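Local coordinates for protein extracellular PQQ-dependent sugar dehydrogenase (Coprinopsis cinerea, PDB 6JT6) that oxidises sugars with a pyrroloquinoline quinone cofactor and, through the haem-carrying cytochrome b domain of this model, probably passes the electrons on, at residues 19-30 and 139-147. Numbering follows the deposited sequence.
With HEM (protoporphyrin IX containing Fe), chain C; ACT (acetate ion), chain F.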
loop_
_atom_site.group_PDB
_atom_site.type_symbol
_atom_site.label_atom_id
_atom_site.label_comp_id
_atom_site.label_asym_id
_atom_site.label_seq_id
_atom_site.Cartn_x
_atom_site.Cartn_y
_atom_site.Cartn_z
ATOM N N PHE A 19 -0.135 0.721 10.298
ATOM C CA PHE A 19 0.666 -0.331 10.915
ATOM C C PHE A 19 2.086 0.154 10.777
ATOM O O PHE A 19 2.580 0.371 9.653
ATOM C CB PHE A 19 0.514 -1.696 10.175
ATOM C CG PHE A 19 1.462 -2.792 10.676
ATOM C CD1 PHE A 19 1.214 -3.464 11.883
ATOM C CD2 PHE A 19 2.593 -3.141 9.952
ATOM C CE1 PHE A 19 2.084 -4.463 12.357
ATOM C CE2 PHE A 19 3.467 -4.141 10.395
ATOM C CZ PHE A 19 3.211 -4.807 11.609
ATOM N N TYR A 20 2.731 0.330 11.925
ATOM C CA TYR A 20 4.118 0.759 11.985
ATOM C C TYR A 20 4.948 -0.474 12.368
ATOM O O TYR A 20 4.623 -1.174 13.315
ATOM C CB TYR A 20 4.316 1.918 12.983
ATOM C CG TYR A 20 5.778 2.159 13.270
ATOM C CD1 TYR A 20 6.581 2.834 12.351
ATOM C CD2 TYR A 20 6.373 1.679 14.449
ATOM C CE1 TYR A 20 7.925 3.034 12.592
ATOM C CE2 TYR A 20 7.723 1.881 14.700
ATOM C CZ TYR A 20 8.489 2.548 13.763
ATOM O OH TYR A 20 9.830 2.756 13.993
ATOM N N GLN A 21 5.997 -0.749 11.600
ATOM C CA GLN A 21 6.822 -1.932 11.853
ATOM C C GLN A 21 8.185 -1.455 12.383
ATOM O O GLN A 21 8.947 -0.808 11.669
ATOM C CB GLN A 21 6.923 -2.795 10.584
ATOM C CG GLN A 21 7.160 -4.273 10.827
ATOM C CD GLN A 21 8.522 -4.569 11.428
ATOM O OE1 GLN A 21 9.514 -3.904 11.118
ATOM N NE2 GLN A 21 8.576 -5.557 12.307
ATOM N N GLN A 22 8.453 -1.765 13.650
ATOM C CA GLN A 22 9.637 -1.279 14.414
ATOM C C GLN A 22 11.027 -1.665 13.849
ATOM O O GLN A 22 11.938 -0.855 13.910
ATOM C CB GLN A 22 9.543 -1.690 15.911
ATOM C CG GLN A 22 9.571 -3.212 16.139
ATOM C CD GLN A 22 9.449 -3.662 17.595
ATOM O OE1 GLN A 22 9.776 -2.924 18.536
ATOM N NE2 GLN A 22 8.992 -4.903 17.781
ATOM N N ASP A 23 11.174 -2.884 13.318
ATOM C CA ASP A 23 12.459 -3.370 12.780
ATOM C C ASP A 23 12.834 -2.650 11.483
ATOM O O ASP A 23 13.987 -2.288 11.290
ATOM C CB ASP A 23 12.431 -4.901 12.549
ATOM C CG ASP A 23 11.792 -5.668 13.727
ATOM O OD1 ASP A 23 11.972 -5.220 14.892
ATOM O OD2 ASP A 23 11.085 -6.675 13.480
ATOM N N THR A 24 11.847 -2.440 10.614
ATOM C CA THR A 24 12.048 -1.817 9.312
ATOM C C THR A 24 11.957 -0.293 9.348
ATOM O O THR A 24 12.462 0.399 8.439
ATOM C CB THR A 24 11.027 -2.380 8.307
ATOM O OG1 THR A 24 9.689 -2.048 8.725
ATOM C CG2 THR A 24 11.189 -3.920 8.187
ATOM N N ASP A 25 11.312 0.228 10.402
ATOM C CA ASP A 25 10.904 1.639 10.489
ATOM C C ASP A 25 10.025 2.097 9.302
ATOM O O ASP A 25 10.081 3.242 8.860
ATOM C CB ASP A 25 12.108 2.560 10.671
ATOM C CG ASP A 25 12.823 2.313 11.967
ATOM O OD1 ASP A 25 12.132 2.120 13.003
ATOM O OD2 ASP A 25 14.080 2.307 11.940
ATOM N N ALA A 26 9.230 1.167 8.793
ATOM C CA ALA A 26 8.331 1.480 7.715
ATOM C C ALA A 26 6.900 1.445 8.239
ATOM O O ALA A 26 6.621 0.821 9.294
ATOM C CB ALA A 26 8.537 0.495 6.585
ATOM N N SER A 27 6.000 2.097 7.491
ATOM C CA SER A 27 4.570 2.150 7.825
ATOM C C SER A 27 3.696 1.741 6.652
ATOM O O SER A 27 4.009 2.056 5.482
ATOM C CB SER A 27 4.163 3.594 8.141
ATOM O OG SER A 27 4.993 4.173 9.085
ATOM N N TRP A 28 2.588 1.091 6.962
ATOM C CA TRP A 28 1.576 0.706 5.940
ATOM C C TRP A 28 0.276 1.339 6.381
ATOM O O TRP A 28 -0.229 0.987 7.434
ATOM C CB TRP A 28 1.439 -0.822 5.870
ATOM C CG TRP A 28 2.616 -1.487 5.189
ATOM C CD1 TRP A 28 2.669 -1.952 3.895
ATOM C CD2 TRP A 28 3.908 -1.767 5.771
ATOM N NE1 TRP A 28 3.919 -2.514 3.642
ATOM C CE2 TRP A 28 4.690 -2.416 4.774
ATOM C CE3 TRP A 28 4.473 -1.552 7.048
ATOM C CZ2 TRP A 28 6.016 -2.809 4.994
ATOM C CZ3 TRP A 28 5.815 -1.950 7.262
ATOM C CH2 TRP A 28 6.559 -2.585 6.232
ATOM N N GLY A 29 -0.247 2.295 5.606
ATOM C CA GLY A 29 -1.481 2.995 5.957
ATOM C C GLY A 29 -2.578 2.677 4.959
ATOM O O GLY A 29 -2.276 2.413 3.793
ATOM N N TYR A 30 -3.837 2.644 5.417
ATOM C CA TYR A 30 -4.986 2.406 4.551
ATOM C C TYR A 30 -6.152 3.265 4.952
ATOM O O TYR A 30 -6.356 3.519 6.124
ATOM C CB TYR A 30 -5.441 0.930 4.569
ATOM C CG TYR A 30 -4.332 -0.012 4.222
ATOM C CD1 TYR A 30 -4.071 -0.344 2.879
ATOM C CD2 TYR A 30 -3.487 -0.532 5.235
ATOM C CE1 TYR A 30 -3.021 -1.199 2.552
ATOM C CE2 TYR A 30 -2.450 -1.396 4.921
ATOM C CZ TYR A 30 -2.220 -1.709 3.585
ATOM O OH TYR A 30 -1.180 -2.543 3.239
ATOM N N ALA A 139 -9.745 -8.334 8.696
ATOM C CA ALA A 139 -8.897 -8.617 7.576
ATOM C C ALA A 139 -7.488 -8.984 8.086
ATOM O O ALA A 139 -7.078 -8.548 9.168
ATOM C CB ALA A 139 -8.860 -7.403 6.677
ATOM N N VAL A 140 -6.782 -9.837 7.339
ATOM C CA VAL A 140 -5.353 -10.086 7.582
ATOM C C VAL A 140 -4.596 -9.563 6.367
ATOM O O VAL A 140 -4.835 -10.022 5.260
ATOM C CB VAL A 140 -5.003 -11.573 7.812
ATOM C CG1 VAL A 140 -3.495 -11.742 8.155
ATOM C CG2 VAL A 140 -5.826 -12.161 8.968
ATOM N N PHE A 141 -3.697 -8.602 6.600
ATOM C CA PHE A 141 -2.847 -8.059 5.534
ATOM C C PHE A 141 -1.428 -8.534 5.742
ATOM O O PHE A 141 -0.968 -8.727 6.887
ATOM C CB PHE A 141 -2.860 -6.507 5.515
ATOM C CG PHE A 141 -4.033 -5.886 4.767
ATOM C CD1 PHE A 141 -5.088 -6.656 4.269
ATOM C CD2 PHE A 141 -4.101 -4.495 4.611
ATOM C CE1 PHE A 141 -6.176 -6.062 3.599
ATOM C CE2 PHE A 141 -5.172 -3.889 3.943
ATOM C CZ PHE A 141 -6.223 -4.683 3.433
ATOM N N GLY A 142 -0.719 -8.667 4.631
ATOM C CA GLY A 142 0.707 -8.924 4.673
ATOM C C GLY A 142 1.463 -7.622 4.478
ATOM O O GLY A 142 0.910 -6.613 3.959
ATOM N N TRP A 143 2.699 -7.601 4.977
ATOM C CA TRP A 143 3.618 -6.479 4.708
ATOM C C TRP A 143 4.943 -7.094 4.257
ATOM O O TRP A 143 5.296 -8.195 4.702
ATOM C CB TRP A 143 3.795 -5.565 5.959
ATOM C CG TRP A 143 4.284 -6.234 7.188
ATOM C CD1 TRP A 143 3.521 -6.813 8.203
ATOM C CD2 TRP A 143 5.652 -6.447 7.552
ATOM N NE1 TRP A 143 4.344 -7.333 9.168
ATOM C CE2 TRP A 143 5.652 -7.133 8.805
ATOM C CE3 TRP A 143 6.886 -6.090 6.964
ATOM C CZ2 TRP A 143 6.849 -7.475 9.483
ATOM C CZ3 TRP A 143 8.083 -6.447 7.636
ATOM C CH2 TRP A 143 8.040 -7.158 8.875
ATOM N N ALA A 144 5.667 -6.401 3.388
ATOM C CA ALA A 144 6.952 -6.895 2.893
ATOM C C ALA A 144 7.858 -5.704 2.601
ATOM O O ALA A 144 7.374 -4.614 2.229
ATOM C CB ALA A 144 6.778 -7.793 1.646
ATOM N N PHE A 145 9.167 -5.907 2.750
ATOM C CA PHE A 145 10.079 -4.789 2.756
ATOM C C PHE A 145 11.439 -5.266 2.333
ATOM O O PHE A 145 11.923 -6.279 2.850
ATOM C CB PHE A 145 10.093 -4.245 4.184
ATOM C CG PHE A 145 10.945 -3.027 4.403
ATOM C CD1 PHE A 145 10.471 -1.749 4.113
ATOM C CD2 PHE A 145 12.209 -3.160 5.017
ATOM C CE1 PHE A 145 11.263 -0.616 4.382
ATOM C CE2 PHE A 145 12.985 -2.035 5.295
ATOM C CZ PHE A 145 12.514 -0.763 4.967
ATOM N N HIS A 146 12.058 -4.548 1.392
ATOM C CA HIS A 146 13.488 -4.739 1.141
ATOM C C HIS A 146 14.236 -3.540 1.691
ATOM O O HIS A 146 14.061 -2.405 1.222
ATOM C CB HIS A 146 13.788 -4.879 -0.329
ATOM C CG HIS A 146 15.043 -5.630 -0.586
ATOM N ND1 HIS A 146 16.279 -5.173 -0.184
ATOM C CD2 HIS A 146 15.250 -6.852 -1.126
ATOM C CE1 HIS A 146 17.199 -6.057 -0.528
ATOM N NE2 HIS A 146 16.598 -7.093 -1.085
ATOM N N SER A 147 15.062 -3.782 2.693
ATOM C CA SER A 147 15.733 -2.698 3.427
ATOM C C SER A 147 16.766 -1.906 2.639
ATOM O O SER A 147 17.173 -0.822 3.075
ATOM C CB SER A 147 16.368 -3.271 4.715
ATOM O OG SER A 147 17.490 -4.085 4.393
HETATM C CHA HEM C . 6.674 -14.425 2.777
HETATM C CHB HEM C . 9.544 -15.526 -0.997
HETATM C CHC HEM C . 8.476 -11.291 -3.088
HETATM C CHD HEM C . 4.955 -10.631 0.272
HETATM C C1A HEM C . 7.585 -15.064 1.956
HETATM C C2A HEM C . 8.277 -16.254 2.298
HETATM C C3A HEM C . 9.094 -16.547 1.230
HETATM C C4A HEM C . 8.907 -15.552 0.232
HETATM C CMA HEM C . 10.041 -17.731 1.113
HETATM C CAA HEM C . 8.143 -17.052 3.587
HETATM C CBA HEM C . 8.635 -16.298 4.835
HETATM C CGA HEM C . 10.028 -15.735 4.731
HETATM O O1A HEM C . 10.242 -14.494 4.697
HETATM O O2A HEM C . 11.000 -16.520 4.683
HETATM C C1B HEM C . 9.523 -14.459 -1.890
HETATM C C2B HEM C . 10.354 -14.398 -3.059
HETATM C C3B HEM C . 10.088 -13.172 -3.638
HETATM C C4B HEM C . 9.064 -12.519 -2.789
HETATM C CMB HEM C . 11.356 -15.477 -3.517
HETATM C CAB HEM C . 10.625 -12.539 -4.875
HETATM C CBB HEM C . 11.881 -12.673 -5.287
HETATM C C1C HEM C . 7.347 -10.766 -2.401
HETATM C C2C HEM C . 6.668 -9.576 -2.748
HETATM C C3C HEM C . 5.655 -9.375 -1.801
HETATM C C4C HEM C . 5.742 -10.452 -0.842
HETATM C CMC HEM C . 7.001 -8.744 -3.975
HETATM C CAC HEM C . 4.658 -8.267 -1.799
HETATM C CBC HEM C . 4.983 -7.020 -2.203
HETATM C C1D HEM C . 5.230 -11.595 1.254
HETATM C C2D HEM C . 4.451 -11.679 2.507
HETATM C C3D HEM C . 4.903 -12.736 3.193
HETATM C C4D HEM C . 5.968 -13.306 2.340
HETATM C CMD HEM C . 3.346 -10.769 2.978
HETATM C CAD HEM C . 4.454 -13.195 4.579
HETATM C CBD HEM C . 3.193 -14.040 4.599
HETATM C CGD HEM C . 3.522 -15.409 4.070
HETATM O O1D HEM C . 2.985 -15.880 3.030
HETATM O O2D HEM C . 4.380 -16.071 4.670
HETATM N NA HEM C . 8.006 -14.630 0.696
HETATM N NB HEM C . 8.790 -13.344 -1.772
HETATM N NC HEM C . 6.802 -11.249 -1.233
HETATM N ND HEM C . 6.118 -12.623 1.176
HETATM FE FE HEM C . 7.393 -12.982 -0.240
HETATM C C ACT F . -8.120 -10.036 3.977
HETATM O O ACT F . -7.999 -11.113 4.706
HETATM O OXT ACT F . -8.502 -9.862 2.794
HETATM C CH3 ACT F . -7.756 -8.718 4.501
HETATM O O HOH W 1 0.241 -4.074 4.793
#
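W143 reaches from strand 138-146 into the interior of a beta-sandwich, where it meets F19, Q21 and W28 of the facing sheet's 19-30 hairpin; the domain belongs to the family of the cellobiose dehydrogenase cytochrome domain. With CG placed between backbone N and carbonyl carbon (chi1 57°), the W143 indole turns an edge to the face of W28. F19 CE2 lies 3.5 Å from W143 CD1, the F19 ring and the five-membered ring of W143 inclined at 33°. Farther along, F141 points its edge at the face of Y30, planes 72° apart. In CH-pi contacts, W143 CB lies over the W28 six-membered ring, 3.5 Å from W28 CE2, Q21 CG stands over the six-membered ring of W143, and T24 CB over F145, whose ring also touches A26 CB. Trading W143 for an alanine is likely to leave F19, Q21 CG and the W28 face without their shared partner, opening a gap behind the haem-lining strand, whose G142 and A144 border the porphyrin. Among polar groups, Q21 OE1 accepts from T24 N and T24 OG1, gripping the hairpin turn with its G1 beta bulge, while W28 NE1 bonds to G58 O. Y30 OH, also bonded to N59 ND2, is joined through one water (2.6 Å) to G142 O, to which the water donates at 2.8 Å.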